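Local coordinates for nitrogenase molybdenum-iron protein beta chain (Clostridium pasteurianum, PDB 4WES) that forms, with the alpha chain, the molybdenum-iron component of nitrogenase, which reduces dinitrogen to ammonium, and shares the ligation of an [8Fe-7S] cluster with that chain, at residues S67-T72 with S82-A87; A167-I172 with G233-T238; A182-I187 with Y198-D203. All coordinates share one frame; numbering follows the deposited sequence.

Contact 1 (S67-T72 with S82-A87); sequences STSSFT and SNIKTA
The carboxamide of Asn83 turns its ND2 toward the loop at Ser69: Ser69 O lies 13° out of the amide plane and takes a hydrogen bond from Asn83 ND2 at 3.1 Å. The aromatic ring of Phe71 has Ser69 CB at its edge, in plane. The Asn83 bond is moderately bent, 151° at the hydrogen, and the donor is tilted from the carbonyl plane. Asparagine suits this place because its short side chain can offer an N-H to a carbonyl where a loop runs close by. A chi1 of -61° sets its CG beside the backbone N and anti to the carbonyl carbon. Asn83 CB packs on Ser69 CB at 3.9 Å. Ser69 OG lies 3.8 Å from Ile84 CB, but its polar partners are His41 and His43 of strand 38-43, on which Ile84 also packs, a fitting place for a branched apolar residue. The two segments begin a beta-alpha-beta crossover of the parallel sheet that holds strands 67-68, 38-43 and 99-104: strand 67-68 is the outermost strand within this chain, where the backbone of Thr68 goes on to bond with the alpha chain, and helix 81-95 leads on to strand 99-104, on the far side of strand 38-43. Ala87 CB, small enough to let helix and strand come together, is 4.4 Å from Thr68 O. As the chain leaves the strand, Thr68 OG1 accepts from Ser70 N at 3.0 Å in an ST turn, and Ser70 OG is bonded to Gln46. Thr72 then occupies the N-cap of helix 73-78. Phe71 meets His43 edge-to-face and packs on Leu107, Ser108 and Leu111 of helix 106-111, its side chain about 8 Å from the [8Fe-7S] cluster.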
loop_
_atom_site.group_PDB
_atom_site.type_symbol
_atom_site.label_atom_id
_atom_site.label_comp_id
_atom_site.label_asym_id
_atom_site.label_seq_id
_atom_site.Cartn_x
_atom_site.Cartn_y
_atom_site.Cartn_z
ATOM N N SER B 67 13.849 18.898 -27.123
ATOM C CA SER B 67 13.836 19.162 -28.550
ATOM C C SER B 67 14.542 18.015 -29.291
ATOM O O SER B 67 15.198 17.163 -28.689
ATOM C CB SER B 67 14.540 20.481 -28.827
ATOM O OG SER B 67 15.796 20.539 -28.207
ATOM N N THR B 68 14.406 18.027 -30.620
ATOM C CA THR B 68 15.031 17.005 -31.449
ATOM C C THR B 68 15.497 17.604 -32.783
ATOM O O THR B 68 14.976 18.615 -33.263
ATOM C CB THR B 68 14.069 15.790 -31.719
ATOM O OG1 THR B 68 14.634 14.933 -32.723
ATOM C CG2 THR B 68 12.697 16.222 -32.182
ATOM N N SER B 69 16.531 16.968 -33.326
ATOM C CA SER B 69 17.019 17.317 -34.644
ATOM C C SER B 69 16.097 16.888 -35.776
ATOM O O SER B 69 16.274 17.331 -36.918
ATOM C CB SER B 69 18.416 16.755 -34.848
ATOM O OG SER B 69 19.356 17.399 -34.014
ATOM N N SER B 70 15.148 15.987 -35.493
ATOM C CA SER B 70 14.202 15.532 -36.506
ATOM C C SER B 70 14.882 15.095 -37.820
ATOM O O SER B 70 14.607 15.610 -38.906
ATOM C CB SER B 70 13.095 16.547 -36.784
ATOM O OG SER B 70 12.222 16.674 -35.659
ATOM N N PHE B 71 15.785 14.112 -37.721
ATOM C CA PHE B 71 16.427 13.576 -38.927
ATOM C C PHE B 71 15.388 13.111 -39.942
ATOM O O PHE B 71 14.371 12.487 -39.597
ATOM C CB PHE B 71 17.320 12.378 -38.612
ATOM C CG PHE B 71 18.713 12.704 -38.082
ATOM C CD1 PHE B 71 18.972 13.736 -37.203
ATOM C CD2 PHE B 71 19.759 11.932 -38.453
ATOM C CE1 PHE B 71 20.224 13.960 -36.711
ATOM C CE2 PHE B 71 21.021 12.145 -37.954
ATOM C CZ PHE B 71 21.240 13.151 -37.061
ATOM N N THR B 72 15.725 13.314 -41.215
ATOM C CA THR B 72 15.024 12.771 -42.357
ATOM C C THR B 72 15.971 11.830 -43.088
ATOM O O THR B 72 17.128 11.684 -42.714
ATOM C CB THR B 72 14.635 13.894 -43.331
ATOM O OG1 THR B 72 15.854 14.500 -43.782
ATOM C CG2 THR B 72 13.726 14.933 -42.658
ATOM N N SER B 82 23.304 19.942 -40.451
ATOM C CA SER B 82 22.375 21.033 -40.803
ATOM C C SER B 82 21.194 21.041 -39.837
ATOM O O SER B 82 20.735 22.107 -39.415
ATOM C CB SER B 82 21.873 20.926 -42.235
ATOM O OG SER B 82 21.195 19.687 -42.418
ATOM N N ASN B 83 20.706 19.854 -39.490
ATOM C CA ASN B 83 19.555 19.763 -38.602
ATOM C C ASN B 83 19.817 20.370 -37.228
ATOM O O ASN B 83 18.978 21.096 -36.717
ATOM C CB ASN B 83 19.134 18.318 -38.366
ATOM C CG ASN B 83 18.743 17.619 -39.617
ATOM O OD1 ASN B 83 19.626 17.446 -40.491
ATOM N ND2 ASN B 83 17.477 17.161 -39.730
ATOM N N ILE B 84 20.962 20.043 -36.625
ATOM C CA ILE B 84 21.200 20.535 -35.296
ATOM C C ILE B 84 21.484 22.043 -35.316
ATOM O O ILE B 84 21.110 22.740 -34.403
ATOM C CB ILE B 84 22.271 19.743 -34.538
ATOM C CG1 ILE B 84 22.178 20.062 -33.039
ATOM C CG2 ILE B 84 23.678 20.009 -35.073
ATOM C CD1 ILE B 84 23.002 19.164 -32.173
ATOM N N LYS B 85 22.110 22.539 -36.382
ATOM C CA LYS B 85 22.345 23.980 -36.504
ATOM C C LYS B 85 21.033 24.751 -36.614
ATOM O O LYS B 85 20.821 25.776 -35.977
ATOM C CB LYS B 85 23.258 24.248 -37.695
ATOM C CG LYS B 85 24.661 23.749 -37.463
ATOM C CD LYS B 85 25.454 23.883 -38.755
ATOM C CE LYS B 85 26.738 23.118 -38.683
ATOM N NZ LYS B 85 27.461 23.313 -39.968
ATOM N N THR B 86 20.104 24.222 -37.395
ATOM C CA THR B 86 18.767 24.798 -37.484
ATOM C C THR B 86 18.042 24.683 -36.160
ATOM O O THR B 86 17.399 25.636 -35.710
ATOM C CB THR B 86 17.940 24.089 -38.565
ATOM O OG1 THR B 86 18.580 24.336 -39.832
ATOM C CG2 THR B 86 16.508 24.539 -38.593
ATOM N N ALA B 87 18.153 23.529 -35.516
ATOM C CA ALA B 87 17.479 23.354 -34.235
ATOM C C ALA B 87 17.887 24.382 -33.200
ATOM O O ALA B 87 17.042 24.978 -32.551
ATOM C CB ALA B 87 17.735 21.963 -33.674
#

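Contact 2 (A167-I172 with G233-T238); sequences AKNGKI and GNSDLT
Ser235 OG is held by two asparagines: Asn169 ND2 donates to it at 3.1 Å, in the plane of its amide, and Asn173 OD1, just beyond the segment, is its other strong partner. Asn169 ND2 also donates to Asp231 OD2, so both partners help fix the rotation of the amide. Asn169 is placed for this by a chi1 of 64°, with CG between the backbone N and the carbonyl carbon. Its OD1 turns back to accept Lys171 N at 2.8 Å, from above the carbonyl plane, closing an Asx turn over Gly170, whose positive phi is easy for glycine. The backbone N of Asn169 also reaches across, to Asn234 O at 3.1 Å, while Asn234 secures its own amide on Asp231 and Thr165. Further along, Asp236 N meets Lys171 O at 2.9 Å in a nearly straight bond, just before strands 172-175 and 237-241 run as parallel neighbours of one sheet. There Ile172 CG2 lies 3.7 Å from Leu237 O, and both side chains pack on Ala283 of helix 270-284. Lys168 NZ and Asp236 OD1 are 4.8 Å apart, too far for a direct bridge; one water links them, and another ties the same amine to Gly233 O and Ser235 O. The opposite charges probably attract through water, while short amides and backbone groups hold the two segments where they lead into their parallel strands.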
loop_
_atom_site.group_PDB
_atom_site.type_symbol
_atom_site.label_atom_id
_atom_site.label_comp_id
_atom_site.label_asym_id
_atom_site.label_seq_id
_atom_site.Cartn_x
_atom_site.Cartn_y
_atom_site.Cartn_z
ATOM N N ALA B 167 40.040 28.500 -6.529
ATOM C CA ALA B 167 39.203 29.046 -5.493
ATOM C C ALA B 167 38.432 27.913 -4.797
ATOM O O ALA B 167 37.316 27.567 -5.196
ATOM C CB ALA B 167 38.225 30.053 -6.104
ATOM N N LYS B 168 39.035 27.324 -3.762
ATOM C CA LYS B 168 38.409 26.225 -3.042
ATOM C C LYS B 168 37.045 26.602 -2.472
ATOM O O LYS B 168 36.908 27.619 -1.803
ATOM C CB LYS B 168 39.317 25.725 -1.926
ATOM C CG LYS B 168 40.565 25.069 -2.471
ATOM C CD LYS B 168 40.237 23.756 -3.145
ATOM C CE LYS B 168 41.467 23.166 -3.794
ATOM N NZ LYS B 168 41.231 21.729 -4.039
ATOM N N ASN B 169 36.030 25.772 -2.727
ATOM C CA ASN B 169 34.694 26.090 -2.239
ATOM C C ASN B 169 34.295 25.434 -0.921
ATOM O O ASN B 169 33.269 25.782 -0.342
ATOM C CB ASN B 169 33.669 25.770 -3.331
ATOM C CG ASN B 169 33.604 24.291 -3.685
ATOM O OD1 ASN B 169 34.090 23.438 -2.935
ATOM N ND2 ASN B 169 33.062 23.995 -4.854
ATOM N N GLY B 170 35.124 24.526 -0.427
ATOM C CA GLY B 170 34.836 23.825 0.815
ATOM C C GLY B 170 33.681 22.844 0.746
ATOM O O GLY B 170 33.162 22.446 1.783
ATOM N N LYS B 171 33.305 22.429 -0.458
ATOM C CA LYS B 171 32.135 21.577 -0.671
ATOM C C LYS B 171 32.551 20.156 -1.083
ATOM O O LYS B 171 33.650 19.923 -1.597
ATOM C CB LYS B 171 31.217 22.162 -1.755
ATOM C CG LYS B 171 30.695 23.553 -1.401
ATOM C CD LYS B 171 29.753 24.099 -2.459
ATOM C CE LYS B 171 29.269 25.471 -2.054
ATOM N NZ LYS B 171 28.251 26.007 -3.000
ATOM N N ILE B 172 31.612 19.225 -0.914
ATOM C CA ILE B 172 31.728 17.887 -1.448
ATOM C C ILE B 172 30.731 17.780 -2.632
ATOM O O ILE B 172 29.573 18.147 -2.494
ATOM C CB ILE B 172 31.382 16.834 -0.387
ATOM C CG1 ILE B 172 32.470 16.846 0.697
ATOM C CG2 ILE B 172 31.226 15.435 -0.990
ATOM C CD1 ILE B 172 32.229 15.902 1.847
ATOM N N GLY B 233 34.614 21.796 -10.049
ATOM C CA GLY B 233 36.053 21.627 -10.127
ATOM C C GLY B 233 36.829 22.180 -8.941
ATOM O O GLY B 233 38.036 21.924 -8.811
ATOM N N ASN B 234 36.153 22.960 -8.091
ATOM C CA ASN B 234 36.770 23.592 -6.909
ATOM C C ASN B 234 36.470 22.879 -5.603
ATOM O O ASN B 234 36.847 23.337 -4.548
ATOM C CB ASN B 234 36.303 25.032 -6.819
ATOM C CG ASN B 234 36.941 25.907 -7.874
ATOM O OD1 ASN B 234 38.160 25.805 -8.139
ATOM N ND2 ASN B 234 36.147 26.793 -8.477
ATOM N N SER B 235 35.805 21.730 -5.688
ATOM C CA SER B 235 35.399 20.981 -4.509
ATOM C C SER B 235 36.531 20.148 -3.910
ATOM O O SER B 235 37.556 19.933 -4.554
ATOM C CB SER B 235 34.175 20.118 -4.835
ATOM O OG SER B 235 33.148 20.969 -5.287
ATOM N N ASP B 236 36.301 19.646 -2.687
ATOM C CA ASP B 236 37.287 18.857 -1.959
ATOM C C ASP B 236 37.308 17.392 -2.369
ATOM O O ASP B 236 38.329 16.721 -2.261
ATOM C CB ASP B 236 36.993 18.923 -0.475
ATOM C CG ASP B 236 37.268 20.287 0.121
ATOM O OD1 ASP B 236 38.224 20.983 -0.331
ATOM O OD2 ASP B 236 36.523 20.664 1.080
ATOM N N LEU B 237 36.154 16.878 -2.802
ATOM C CA LEU B 237 35.919 15.447 -2.950
ATOM C C LEU B 237 34.642 15.299 -3.747
ATOM O O LEU B 237 33.734 16.134 -3.616
ATOM C CB LEU B 237 35.741 14.787 -1.571
ATOM C CG LEU B 237 35.472 13.289 -1.508
ATOM C CD1 LEU B 237 36.633 12.477 -2.032
ATOM C CD2 LEU B 237 35.089 12.867 -0.100
ATOM N N THR B 238 34.550 14.211 -4.525
ATOM C CA THR B 238 33.303 13.788 -5.148
ATOM C C THR B 238 32.905 12.431 -4.573
ATOM O O THR B 238 33.704 11.508 -4.583
ATOM C CB THR B 238 33.463 13.680 -6.679
ATOM O OG1 THR B 238 33.869 14.941 -7.228
ATOM C CG2 THR B 238 32.172 13.197 -7.325
HETATM O O HOH W 1 39.257 21.297 -6.265
HETATM O O HOH W 2 40.647 20.314 -1.223
HETATM O O HOH W 3 37.088 23.060 -1.813
#

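Contact 3 (A182-I187 with Y198-D203); sequences ADMREI and YIMFPD
Helix segment 182-187 runs past strand 198-200 and the turn after it; among their CA atoms Met184 and Asp203 come closest, at 6.4 Å. Strand 172-175, this helix and strand 198-200 make a beta-alpha-beta unit, and the contact is the apolar seam between its helix and its second, parallel strand. Two methionines carry it, crossing at about a right angle. Met200 leaves the strand fully extended as far as SD, which settles 3.6 Å from Met184 CB and close to CG as well. The bend comes only at chi3, -77°, and it swings CE onto the helix: CE touches Ile187 CG2 at 3.5 Å and Met184 O at the same distance. A long, unbranched, flexible side chain is well suited to this reach, while beta-branched Ile187 offers a firm apolar surface with CG2 anti to its backbone N. Asp203 slides past Met184 in the opposite direction, its OD1 3.7 Å from Met184 CB. The carboxylate has its polar partners elsewhere, OD1 with Ser205 OG and OD2 in a salt bridge with Lys188, so a charged group can be buried beside a methionine. Arg185, on another side of the helix, bridges to Asp209 and to Glu294 of the second beta subunit. Pro202 follows a cis peptide bond, and its buried carbonyl O has no polar partner in the model; Met184 CE lies 3.9 Å from it.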
loop_
_atom_site.group_PDB
_atom_site.type_symbol
_atom_site.label_atom_id
_atom_site.label_comp_id
_atom_site.label_asym_id
_atom_site.label_seq_id
_atom_site.Cartn_x
_atom_site.Cartn_y
_atom_site.Cartn_z
ATOM N N ALA B 182 12.898 12.198 -5.363
ATOM C CA ALA B 182 12.742 12.034 -3.940
ATOM C C ALA B 182 14.021 11.570 -3.277
ATOM O O ALA B 182 14.317 11.915 -2.122
ATOM C CB ALA B 182 11.616 11.098 -3.623
ATOM N N ASP B 183 14.758 10.697 -3.973
ATOM C CA ASP B 183 16.038 10.217 -3.454
ATOM C C ASP B 183 17.077 11.328 -3.436
ATOM O O ASP B 183 17.834 11.464 -2.478
ATOM C CB ASP B 183 16.513 9.040 -4.318
ATOM C CG ASP B 183 15.597 7.843 -4.218
ATOM O OD1 ASP B 183 15.362 7.222 -5.268
ATOM O OD2 ASP B 183 15.134 7.559 -3.098
ATOM N N MET B 184 17.077 12.160 -4.492
ATOM C CA MET B 184 17.933 13.340 -4.470
ATOM C C MET B 184 17.600 14.255 -3.298
ATOM O O MET B 184 18.519 14.737 -2.615
ATOM C CB MET B 184 17.860 14.062 -5.819
ATOM C CG MET B 184 18.517 13.263 -6.944
ATOM S SD MET B 184 17.693 13.520 -8.495
ATOM C CE MET B 184 18.832 12.691 -9.639
ATOM N N ARG B 185 16.308 14.477 -3.029
ATOM C CA ARG B 185 15.935 15.312 -1.895
ATOM C C ARG B 185 16.400 14.728 -0.589
ATOM O O ARG B 185 16.887 15.446 0.291
ATOM C CB ARG B 185 14.422 15.526 -1.830
ATOM C CG ARG B 185 13.883 16.381 -2.965
ATOM C CD ARG B 185 12.386 16.526 -2.859
ATOM N NE ARG B 185 11.770 17.251 -3.959
ATOM C CZ ARG B 185 11.307 18.485 -3.928
ATOM N NH1 ARG B 185 11.513 19.247 -2.868
ATOM N NH2 ARG B 185 10.638 18.972 -4.948
ATOM N N GLU B 186 16.280 13.400 -0.440
ATOM C CA GLU B 186 16.693 12.762 0.813
ATOM C C GLU B 186 18.198 12.833 1.016
ATOM O O GLU B 186 18.665 13.082 2.142
ATOM C CB GLU B 186 16.191 11.335 0.849
ATOM C CG GLU B 186 16.603 10.531 2.074
ATOM C CD GLU B 186 16.154 11.086 3.420
ATOM O OE1 GLU B 186 15.322 12.008 3.465
ATOM O OE2 GLU B 186 16.679 10.593 4.445
ATOM N N ILE B 187 18.972 12.611 -0.039
ATOM C CA ILE B 187 20.432 12.725 0.075
ATOM C C ILE B 187 20.829 14.149 0.456
ATOM O O ILE B 187 21.682 14.338 1.338
ATOM C CB ILE B 187 21.102 12.236 -1.223
ATOM C CG1 ILE B 187 20.892 10.723 -1.370
ATOM C CG2 ILE B 187 22.559 12.608 -1.279
ATOM C CD1 ILE B 187 21.008 10.236 -2.799
ATOM N N TYR B 198 27.742 21.127 -0.082
ATOM C CA TYR B 198 27.803 20.170 -1.176
ATOM C C TYR B 198 27.305 20.804 -2.470
ATOM O O TYR B 198 26.636 21.847 -2.457
ATOM C CB TYR B 198 26.948 18.900 -0.852
ATOM C CG TYR B 198 25.474 19.233 -0.765
ATOM C CD1 TYR B 198 24.917 19.771 0.371
ATOM C CD2 TYR B 198 24.671 19.123 -1.888
ATOM C CE1 TYR B 198 23.577 20.137 0.404
ATOM C CE2 TYR B 198 23.361 19.489 -1.866
ATOM C CZ TYR B 198 22.806 20.014 -0.724
ATOM O OH TYR B 198 21.492 20.417 -0.714
ATOM N N ILE B 199 27.632 20.127 -3.571
ATOM C CA ILE B 199 27.037 20.399 -4.871
ATOM C C ILE B 199 26.515 19.046 -5.357
ATOM O O ILE B 199 27.314 18.126 -5.535
ATOM C CB ILE B 199 28.023 20.935 -5.930
ATOM C CG1 ILE B 199 28.645 22.263 -5.465
ATOM C CG2 ILE B 199 27.297 21.120 -7.251
ATOM C CD1 ILE B 199 29.845 22.668 -6.292
ATOM N N MET B 200 25.207 18.892 -5.540
ATOM C CA MET B 200 24.645 17.685 -6.132
ATOM C C MET B 200 24.447 17.895 -7.617
ATOM O O MET B 200 23.901 18.923 -8.008
ATOM C CB MET B 200 23.308 17.332 -5.490
ATOM C CG MET B 200 22.674 16.084 -6.108
ATOM S SD MET B 200 21.147 15.570 -5.351
ATOM C CE MET B 200 21.812 14.801 -3.905
ATOM N N PHE B 201 24.873 16.936 -8.435
ATOM C CA PHE B 201 24.529 17.001 -9.832
ATOM C C PHE B 201 24.508 15.603 -10.448
ATOM O O PHE B 201 25.321 14.745 -10.069
ATOM C CB PHE B 201 25.503 17.900 -10.602
ATOM C CG PHE B 201 26.840 17.315 -10.863
ATOM C CD1 PHE B 201 27.823 17.324 -9.863
ATOM C CD2 PHE B 201 27.201 16.904 -12.129
ATOM C CE1 PHE B 201 29.085 16.820 -10.096
ATOM C CE2 PHE B 201 28.484 16.414 -12.379
ATOM C CZ PHE B 201 29.417 16.386 -11.359
ATOM N N PRO B 202 23.635 15.379 -11.444
ATOM C CA PRO B 202 22.403 16.119 -11.719
ATOM C C PRO B 202 21.458 16.121 -10.499
ATOM O O PRO B 202 21.649 15.335 -9.560
ATOM C CB PRO B 202 21.758 15.357 -12.891
ATOM C CG PRO B 202 22.845 14.439 -13.392
ATOM C CD PRO B 202 23.672 14.119 -12.193
ATOM N N ASP B 203 20.458 17.001 -10.537
ATOM C CA ASP B 203 19.462 17.072 -9.460
ATOM C C ASP B 203 18.121 17.403 -10.083
ATOM O O ASP B 203 17.891 18.530 -10.470
ATOM C CB ASP B 203 19.891 18.132 -8.435
ATOM C CG ASP B 203 18.879 18.310 -7.340
ATOM O OD1 ASP B 203 17.945 17.500 -7.217
ATOM O OD2 ASP B 203 19.033 19.297 -6.565
#

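Overall arrangement
Contacts 2 and 3 belong to one parallel sheet, ordered 198-200, 172-175, 237-241, 261-264, with strand 172-175 as the shared neighbour. Their centres are about 16 Å apart and they touch directly: Ile172 O lies 3.0 Å from Ile199 N, a probable hydrogen bond, and Lys171 CD packs on Ile199 CG1. In sequence, both segments of contact 3 fall between those of contact 2. Contact 1 belongs to a different parallel sheet, its centre about 37 Å from that of contact 2 and 32 Å from that of contact 3. It is the one near a cofactor: the Phe71 side chain is about 8 Å from the [8Fe-7S] cluster, whereas contacts 2 and 3 lie away from the cluster and the iron sites.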